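Local coordinates for uncharacterized protein (Bacteroides ovatus, PDB 4ORL) that is of unknown function but adopts a small alpha-plus-beta fold of the NTF2 clan, as a member of the DUF4783 family, at residues G76-T81 with F85-F90; V8-K13 with S17-K22; A46-F51 with H101-D106. One frame throughout, in Å; residues are numbered along the deposited sequence. Where two conformers were deposited one is given.

From the N terminus, contact 2 closes first: helix 6-14 turns through a short connection and helix 17-21 runs back beside it. Contact 3 then spans the longest separation, bringing helix 41-54 against strand 97-108, and the loop it closes encloses contact 1, the hairpin of strands 71-80 and 83-94. Contact 2 precedes both in series, and none cross. Contacts 1 and 3 share one sheet, where strands 83-94 and 97-108 are neighbours. Contact 2 meets both: Phe12 packs on Val87 and Cys89 of the hairpin, and Leu20 packs on Met48 and Ile103 of contact 3. Together they tie three helices to the sheet face they cover.

Contact 1: residues G76-T81 with F85-F90; sequences GTLATT and FRVNCF
Phe85, Gly76 and Leu78 bury the most surface here, and the backbone pairing accounts for much of it: Leu78 pairs with Phe85 and Gly76 with Val87, both as antiparallel hydrogen-bonded pairs. Leu78 N gives a nearly straight bond to Phe85 O at 2.8 Å, and Phe85 N returns one to Leu78 O. Gly76 and Val87 are joined by two more, of which Val87 N to Gly76 O, also 2.8 Å, is close to linear at 176°. Between them Thr77 and Arg86 form a non-hydrogen-bonded pair. There the strands come closer, and Thr77 CA lies 3.4 Å from Phe85 O in a CA-H...O contact.

The side chains of Leu78, Phe85 and Val87 share one face of the sheet. Leu78 CB sits 4.1 Å from Val87 CG2, while its CG, anti to the backbone N (chi1 -165°), carries CD1 toward the backbone oxygen of Phe12 and CD2 toward the Phe51 ring. The Phe85 ring is met at its edge, in plane, by the hydroxyl of Thr80, with Thr80 OG1 3.6 Å from Phe85 CE1. Hydrogen bonds to Asn82 N and Gly83 O, where the chain turns back, hold that oxygen beside the ring. Beyond the hairpin, Phe51 meets the same ring edge-to-face and Lys107 makes a cation-pi contact with it. On the other face, Thr77 OG1 is held by Asn63 of strand 57-68.

With strand axes 4.6 Å apart at closest approach and running at 138°, the pairing is that of a twisted beta hairpin, two adjacent strands consistent with the curved sheet of an NTF2-like fold.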
# COMPACT_ATOMS: atom_id res chain seq x y z
N GLY A 76 -0.56 7.17 4.66
CA GLY A 76 -1.55 7.08 5.73
C GLY A 76 -1.05 6.28 6.90
O GLY A 76 0.05 5.76 6.89
N THR A 77 -1.88 6.19 7.93
CA THR A 77 -1.55 5.42 9.13
C THR A 77 -2.52 4.28 9.31
O THR A 77 -3.76 4.48 9.33
CB THR A 77 -1.56 6.29 10.39
OG1 THR A 77 -0.68 7.40 10.19
CG2 THR A 77 -1.11 5.51 11.63
N LEU A 78 -1.96 3.10 9.42
CA LEU A 78 -2.68 1.89 9.61
C LEU A 78 -2.70 1.54 11.09
O LEU A 78 -1.63 1.41 11.69
CB LEU A 78 -1.95 0.80 8.84
CG LEU A 78 -2.63 -0.49 8.58
CD1 LEU A 78 -3.76 -0.35 7.56
CD2 LEU A 78 -1.60 -1.49 8.10
N ALA A 79 -3.86 1.45 11.70
CA ALA A 79 -4.02 1.02 13.07
C ALA A 79 -4.24 -0.49 13.09
O ALA A 79 -5.10 -1.02 12.35
CB ALA A 79 -5.20 1.73 13.71
N THR A 80 -3.46 -1.18 13.92
CA THR A 80 -3.51 -2.64 14.03
C THR A 80 -3.46 -3.11 15.47
O THR A 80 -3.14 -2.33 16.37
CB THR A 80 -2.33 -3.31 13.25
OG1 THR A 80 -1.14 -3.31 14.05
CG2 THR A 80 -2.06 -2.61 11.94
N THR A 81 -3.67 -4.41 15.66
CA THR A 81 -3.55 -5.04 16.98
C THR A 81 -2.15 -4.87 17.57
O THR A 81 -1.98 -4.90 18.81
CB THR A 81 -3.90 -6.55 16.93
OG1 THR A 81 -3.08 -7.22 15.96
CG2 THR A 81 -5.36 -6.76 16.58
N PHE A 85 1.28 1.70 11.95
CA PHE A 85 2.28 1.68 10.90
C PHE A 85 2.01 2.81 9.94
O PHE A 85 0.86 2.99 9.53
CB PHE A 85 2.22 0.37 10.12
CG PHE A 85 2.58 -0.85 10.90
CD1 PHE A 85 1.67 -1.47 11.71
CD2 PHE A 85 3.87 -1.40 10.81
CE1 PHE A 85 2.00 -2.61 12.40
CE2 PHE A 85 4.19 -2.51 11.51
CZ PHE A 85 3.25 -3.13 12.30
N ARG A 86 3.04 3.50 9.48
CA ARG A 86 2.87 4.45 8.39
C ARG A 86 3.02 3.70 7.08
O ARG A 86 3.93 2.85 6.91
CB ARG A 86 3.83 5.67 8.44
CG ARG A 86 3.35 6.83 7.52
CD ARG A 86 4.34 7.97 7.39
NE ARG A 86 4.70 8.51 8.69
CZ ARG A 86 5.82 8.20 9.34
NH1 ARG A 86 6.69 7.37 8.80
NH2 ARG A 86 6.05 8.72 10.52
N VAL A 87 2.09 3.97 6.16
CA VAL A 87 2.07 3.34 4.84
C VAL A 87 2.28 4.41 3.81
O VAL A 87 1.61 5.43 3.85
CB VAL A 87 0.71 2.70 4.58
CG1 VAL A 87 0.62 2.16 3.16
CG2 VAL A 87 0.44 1.60 5.60
N ASN A 88 3.26 4.18 2.93
CA ASN A 88 3.58 5.10 1.82
C ASN A 88 3.51 4.31 0.53
O ASN A 88 4.35 3.46 0.27
CB ASN A 88 5.00 5.67 1.98
CG ASN A 88 5.21 6.36 3.31
OD1 ASN A 88 5.17 7.59 3.39
ND2 ASN A 88 5.49 5.58 4.35
N CYS A 89 2.45 4.57 -0.27
CA CYS A 89 2.25 3.88 -1.56
C CYS A 89 2.53 4.78 -2.69
O CYS A 89 2.00 5.91 -2.76
CB CYS A 89 0.82 3.43 -1.74
SG CYS A 89 0.37 2.03 -0.77
N PHE A 90 3.36 4.30 -3.62
CA PHE A 90 3.72 5.05 -4.81
C PHE A 90 3.18 4.34 -6.05
O PHE A 90 3.34 3.13 -6.21
CB PHE A 90 5.23 5.20 -4.90
CG PHE A 90 5.81 5.87 -3.71
CD1 PHE A 90 5.86 7.25 -3.63
CD2 PHE A 90 6.22 5.12 -2.60
CE1 PHE A 90 6.35 7.88 -2.51
CE2 PHE A 90 6.72 5.74 -1.49
CZ PHE A 90 6.81 7.13 -1.45

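Contact 2: residues V8-K13 with S17-K22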
# COMPACT_ATOMS: atom_id res chain seq x y z
N VAL A 8 -7.78 1.53 -3.34
CA VAL A 8 -6.51 1.35 -2.65
C VAL A 8 -6.69 1.68 -1.17
O VAL A 8 -6.24 0.94 -0.29
CB VAL A 8 -5.43 2.24 -3.26
CG1 VAL A 8 -4.19 2.25 -2.38
CG2 VAL A 8 -5.08 1.76 -4.66
N ILE A 9 -7.35 2.79 -0.91
CA ILE A 9 -7.60 3.22 0.44
C ILE A 9 -8.50 2.22 1.17
O ILE A 9 -8.21 1.81 2.30
CB ILE A 9 -8.19 4.64 0.45
CG1 ILE A 9 -7.15 5.67 -0.06
CG2 ILE A 9 -8.66 4.98 1.85
CD1 ILE A 9 -7.77 6.94 -0.57
N THR A 10 -9.56 1.78 0.51
CA THR A 10 -10.47 0.79 1.09
C THR A 10 -9.74 -0.52 1.39
O THR A 10 -9.97 -1.14 2.43
CB THR A 10 -11.68 0.56 0.17
OG1 THR A 10 -12.42 1.79 0.05
CG2 THR A 10 -12.62 -0.54 0.70
N ALA A 11 -8.83 -0.93 0.50
CA ALA A 11 -8.05 -2.17 0.73
C ALA A 11 -7.24 -2.08 2.02
O ALA A 11 -7.19 -3.03 2.79
CB ALA A 11 -7.13 -2.44 -0.44
N PHE A 12 -6.61 -0.95 2.26
CA PHE A 12 -5.88 -0.78 3.50
C PHE A 12 -6.77 -0.71 4.71
O PHE A 12 -6.50 -1.35 5.72
CB PHE A 12 -4.93 0.43 3.44
CG PHE A 12 -3.67 0.14 2.69
CD1 PHE A 12 -2.66 -0.62 3.27
CD2 PHE A 12 -3.46 0.67 1.46
CE1 PHE A 12 -1.49 -0.89 2.56
CE2 PHE A 12 -2.29 0.39 0.75
CZ PHE A 12 -1.34 -0.39 1.30
N LYS A 13 -7.91 -0.01 4.59
CA LYS A 13 -8.87 0.05 5.71
C LYS A 13 -9.34 -1.33 6.12
O LYS A 13 -9.58 -1.58 7.30
CB LYS A 13 -10.10 0.90 5.32
CG LYS A 13 -9.84 2.38 5.20
CD LYS A 13 -11.06 3.18 4.77
CE LYS A 13 -10.79 4.67 4.89
NZ LYS A 13 -10.80 5.13 6.31
N SER A 17 -5.55 -7.90 1.19
CA SER A 17 -4.55 -8.10 0.16
C SER A 17 -5.18 -8.38 -1.20
O SER A 17 -4.66 -7.95 -2.22
CB SER A 17 -3.62 -9.26 0.53
OG SER A 17 -4.33 -10.49 0.56
N GLN A 18 -6.31 -9.08 -1.21
CA GLN A 18 -6.97 -9.37 -2.47
C GLN A 18 -7.52 -8.10 -3.14
O GLN A 18 -7.37 -7.93 -4.34
CB GLN A 18 -8.03 -10.45 -2.31
CG GLN A 18 -7.42 -11.85 -2.37
CD GLN A 18 -6.68 -12.11 -3.69
OE1 GLN A 18 -5.46 -12.33 -3.70
NE2 GLN A 18 -7.39 -12.03 -4.80
N GLU A 19 -8.05 -7.17 -2.34
CA GLU A 19 -8.53 -5.90 -2.91
C GLU A 19 -7.35 -5.09 -3.40
O GLU A 19 -7.41 -4.49 -4.45
CB GLU A 19 -9.34 -5.10 -1.89
CG GLU A 19 -10.74 -5.65 -1.67
CD GLU A 19 -11.60 -4.84 -0.72
OE1 GLU A 19 -11.24 -3.70 -0.39
OE2 GLU A 19 -12.65 -5.36 -0.28
N LEU A 20 -6.27 -5.11 -2.62
CA LEU A 20 -5.08 -4.31 -2.94
C LEU A 20 -4.43 -4.80 -4.23
O LEU A 20 -3.93 -4.00 -5.02
CB LEU A 20 -4.08 -4.37 -1.79
CG LEU A 20 -2.85 -3.44 -1.83
CD1 LEU A 20 -3.26 -1.96 -1.90
CD2 LEU A 20 -1.94 -3.71 -0.65
N SER A 21 -4.47 -6.12 -4.45
CA SER A 21 -3.83 -6.74 -5.61
C SER A 21 -4.35 -6.18 -6.93
O SER A 21 -3.60 -6.07 -7.90
CB SER A 21 -4.02 -8.26 -5.56
OG SER A 21 -5.36 -8.61 -5.85
N LYS A 22 -5.63 -5.79 -6.95
CA LYS A 22 -6.25 -5.17 -8.13
C LYS A 22 -5.46 -3.95 -8.65
O LYS A 22 -5.43 -3.68 -9.86
CB LYS A 22 -7.70 -4.74 -7.78
CG LYS A 22 -8.46 -4.08 -8.92
CD LYS A 22 -9.97 -4.01 -8.63
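Ala11 and Leu20 lie where the two helices come nearest, their CA atoms 5.2 Å apart. The Ala11 methyl points at the opposing helix and sits close to its backbone, with Ala11 CB 3.6 Å from Leu20 N and 3.7 Å from Glu19 CB. A side chain this small lets the axes approach to 8.1 Å, and at 165° the helices are nearly antiparallel.

To one side of the methyl, Leu20 reaches back across the interface. A first torsion of -171° swings its CG away from the backbone N and brings both methyls to the Phe12 ring: Leu20 CD1 is 3.7 Å from Phe12 CE2, and Leu20 CD2 is 3.9 Å from Phe12 CZ. Val8 CG1 is a looser neighbour of Leu20 CD1.

To the other side lies Glu19, extended beyond CG, with OE1 3.6 Å from the Thr10 CG2 methyl. A salt bridge from Arg14 to Glu19 OE2 positions this carboxylate, and Ser16 OG accepts from Glu19 N.

Phe12 rests on Val87 and Cys89 of strand 83-94 and meets the ring of Phe60, while Leu20 packs on Ile100 and Ile103 of strand 97-108. Met48 of helix 41-54 touches both, so the three helices lie over the same face of the sheet.

Contact 3: residues A46-F51 with H101-D106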
# COMPACT_ATOMS: atom_id res chain seq x y z
N ALA A 46 0.99 -11.85 -1.60
CA ALA A 46 1.19 -12.83 -0.52
C ALA A 46 1.90 -12.20 0.69
O ALA A 46 1.53 -12.46 1.83
CB ALA A 46 1.99 -14.03 -1.04
N ALA A 47 2.88 -11.34 0.42
CA ALA A 47 3.59 -10.63 1.49
C ALA A 47 2.65 -9.69 2.26
O ALA A 47 2.70 -9.62 3.49
CB ALA A 47 4.76 -9.84 0.91
N MSE A 48 1.78 -9.00 1.53
CA MSE A 48 0.79 -8.10 2.17
C MSE A 48 -0.23 -8.90 2.91
O MSE A 48 -0.69 -8.50 3.98
CB MSE A 48 0.11 -7.19 1.16
CG MSE A 48 1.07 -6.18 0.56
SE MSE A 48 1.92 -5.01 1.90
CE MSE A 48 0.29 -4.43 2.79
N GLN A 49 -0.59 -10.08 2.40
CA GLN A 49 -1.55 -10.95 3.10
C GLN A 49 -1.00 -11.40 4.46
O GLN A 49 -1.73 -11.46 5.46
CB GLN A 49 -1.92 -12.15 2.22
CG GLN A 49 -2.78 -13.21 2.89
CD GLN A 49 -4.12 -12.70 3.35
OE1 GLN A 49 -4.59 -11.64 2.93
NE2 GLN A 49 -4.77 -13.48 4.23
N GLU A 50 0.29 -11.74 4.49
CA GLU A 50 0.98 -12.11 5.72
C GLU A 50 1.03 -10.91 6.68
O GLU A 50 0.73 -11.04 7.88
CB GLU A 50 2.39 -12.62 5.39
CG GLU A 50 3.36 -12.74 6.57
CD GLU A 50 2.82 -13.53 7.72
OE1 GLU A 50 1.85 -14.30 7.53
OE2 GLU A 50 3.38 -13.40 8.83
N PHE A 51 1.40 -9.75 6.16
CA PHE A 51 1.46 -8.54 6.96
C PHE A 51 0.10 -8.23 7.62
O PHE A 51 0.04 -7.94 8.80
CB PHE A 51 1.93 -7.34 6.14
CG PHE A 51 1.95 -6.08 6.92
CD1 PHE A 51 3.02 -5.78 7.77
CD2 PHE A 51 0.87 -5.20 6.88
CE1 PHE A 51 3.01 -4.63 8.54
CE2 PHE A 51 0.87 -4.04 7.64
CZ PHE A 51 1.95 -3.76 8.47
N HIS A 101 3.67 0.60 -7.54
CA HIS A 101 5.00 0.02 -7.78
C HIS A 101 5.90 0.02 -6.54
O HIS A 101 6.94 -0.62 -6.56
CB HIS A 101 5.68 0.69 -8.97
CG HIS A 101 6.11 2.07 -8.71
ND1 HIS A 101 7.38 2.38 -8.24
CD2 HIS A 101 5.47 3.25 -8.86
CE1 HIS A 101 7.47 3.69 -8.09
NE2 HIS A 101 6.34 4.25 -8.47
N GLN A 102 5.50 0.69 -5.46
CA GLN A 102 6.26 0.64 -4.20
C GLN A 102 5.32 0.83 -3.03
O GLN A 102 4.42 1.65 -3.08
CB GLN A 102 7.35 1.70 -4.20
CG GLN A 102 8.11 1.83 -2.88
CD GLN A 102 9.42 2.54 -3.05
OE1 GLN A 102 10.39 1.95 -3.51
NE2 GLN A 102 9.46 3.81 -2.69
N ILE A 103 5.51 0.02 -1.99
CA ILE A 103 4.79 0.20 -0.73
C ILE A 103 5.85 0.17 0.37
O ILE A 103 6.56 -0.82 0.51
CB ILE A 103 3.78 -0.92 -0.47
CG1 ILE A 103 2.78 -1.01 -1.63
CG2 ILE A 103 3.01 -0.65 0.82
CD1 ILE A 103 1.79 -2.13 -1.49
N ARG A 104 5.96 1.27 1.08
CA ARG A 104 6.82 1.30 2.22
C ARG A 104 6.01 1.37 3.49
O ARG A 104 5.07 2.17 3.62
CB ARG A 104 7.78 2.42 2.17
CG ARG A 104 8.64 2.40 3.38
CD ARG A 104 9.71 3.40 3.33
NE ARG A 104 10.31 3.45 4.65
CZ ARG A 104 11.57 3.13 4.91
NH1 ARG A 104 12.43 2.85 3.92
NH2 ARG A 104 12.00 3.14 6.17
N ILE A 105 6.34 0.49 4.42
CA ILE A 105 5.58 0.36 5.65
C ILE A 105 6.55 0.44 6.82
O ILE A 105 7.54 -0.31 6.86
CB ILE A 105 4.80 -0.96 5.71
CG1 ILE A 105 3.82 -1.01 4.51
CG2 ILE A 105 4.05 -1.10 7.03
CD1 ILE A 105 2.84 -2.16 4.52
N ASP A 106 6.30 1.38 7.72
CA ASP A 106 7.17 1.61 8.88
C ASP A 106 6.37 1.61 10.17
O ASP A 106 5.36 2.29 10.26
CB ASP A 106 7.83 2.96 8.75
CG ASP A 106 8.76 3.03 7.58
OD1 ASP A 106 9.81 2.33 7.62
OD2 ASP A 106 8.42 3.73 6.61
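Ile105 meets two side chains of the helix at once: its CD1 touches Met48 and Phe51, and its CG2 touches Phe51. CD1 and the end of Met48, a selenomethionine, reach toward each other tip to tip, with Met48 CE 3.8 Å from Ile105 CD1 and the selenium of Met48 4.0 Å from the same methyl. The Met48 chain is bent at chi2 (-59°) and again at chi3, a folded shape that carries its end toward the strand although the side chain does not leave the helix in that direction. The selenium also comes to 4.5 Å from Ile103 CD1, two residues earlier on the strand, a looser touch.

Phe51 and Ile105 extend toward each other from helix and strand. The ring spans the space between them because chi1 of Phe51 is close to 180° (178°). Ile105 CD1 lies over one face of that ring, 4.1 Å above its plane and displaced toward the rim. The second methyl, Ile105 CG2, sits on the same side of the ring but beyond its rim, 3.7 Å from Phe51 CZ. Both branches of one isoleucine therefore lie on one side of the ring, while CD1 also serves Met48. With an alanine here, the Phe51 face and the Met48 methyl would probably lose their common partner, and a gap would be likely between helix and strand.

No hydrogen bond crosses the interface. The axes of the two segments approach to 12.1 Å and run at 21°, a near-parallel packing bridged by side chains alone. Around it, Met24 of strand 24-25 packs against Met48 and Ile103, Leu30 and Phe32 of strand 28-32 lie beside Ile103 and Ile105 respectively, and Phe85 of strand 83-94 also packs on Ile105.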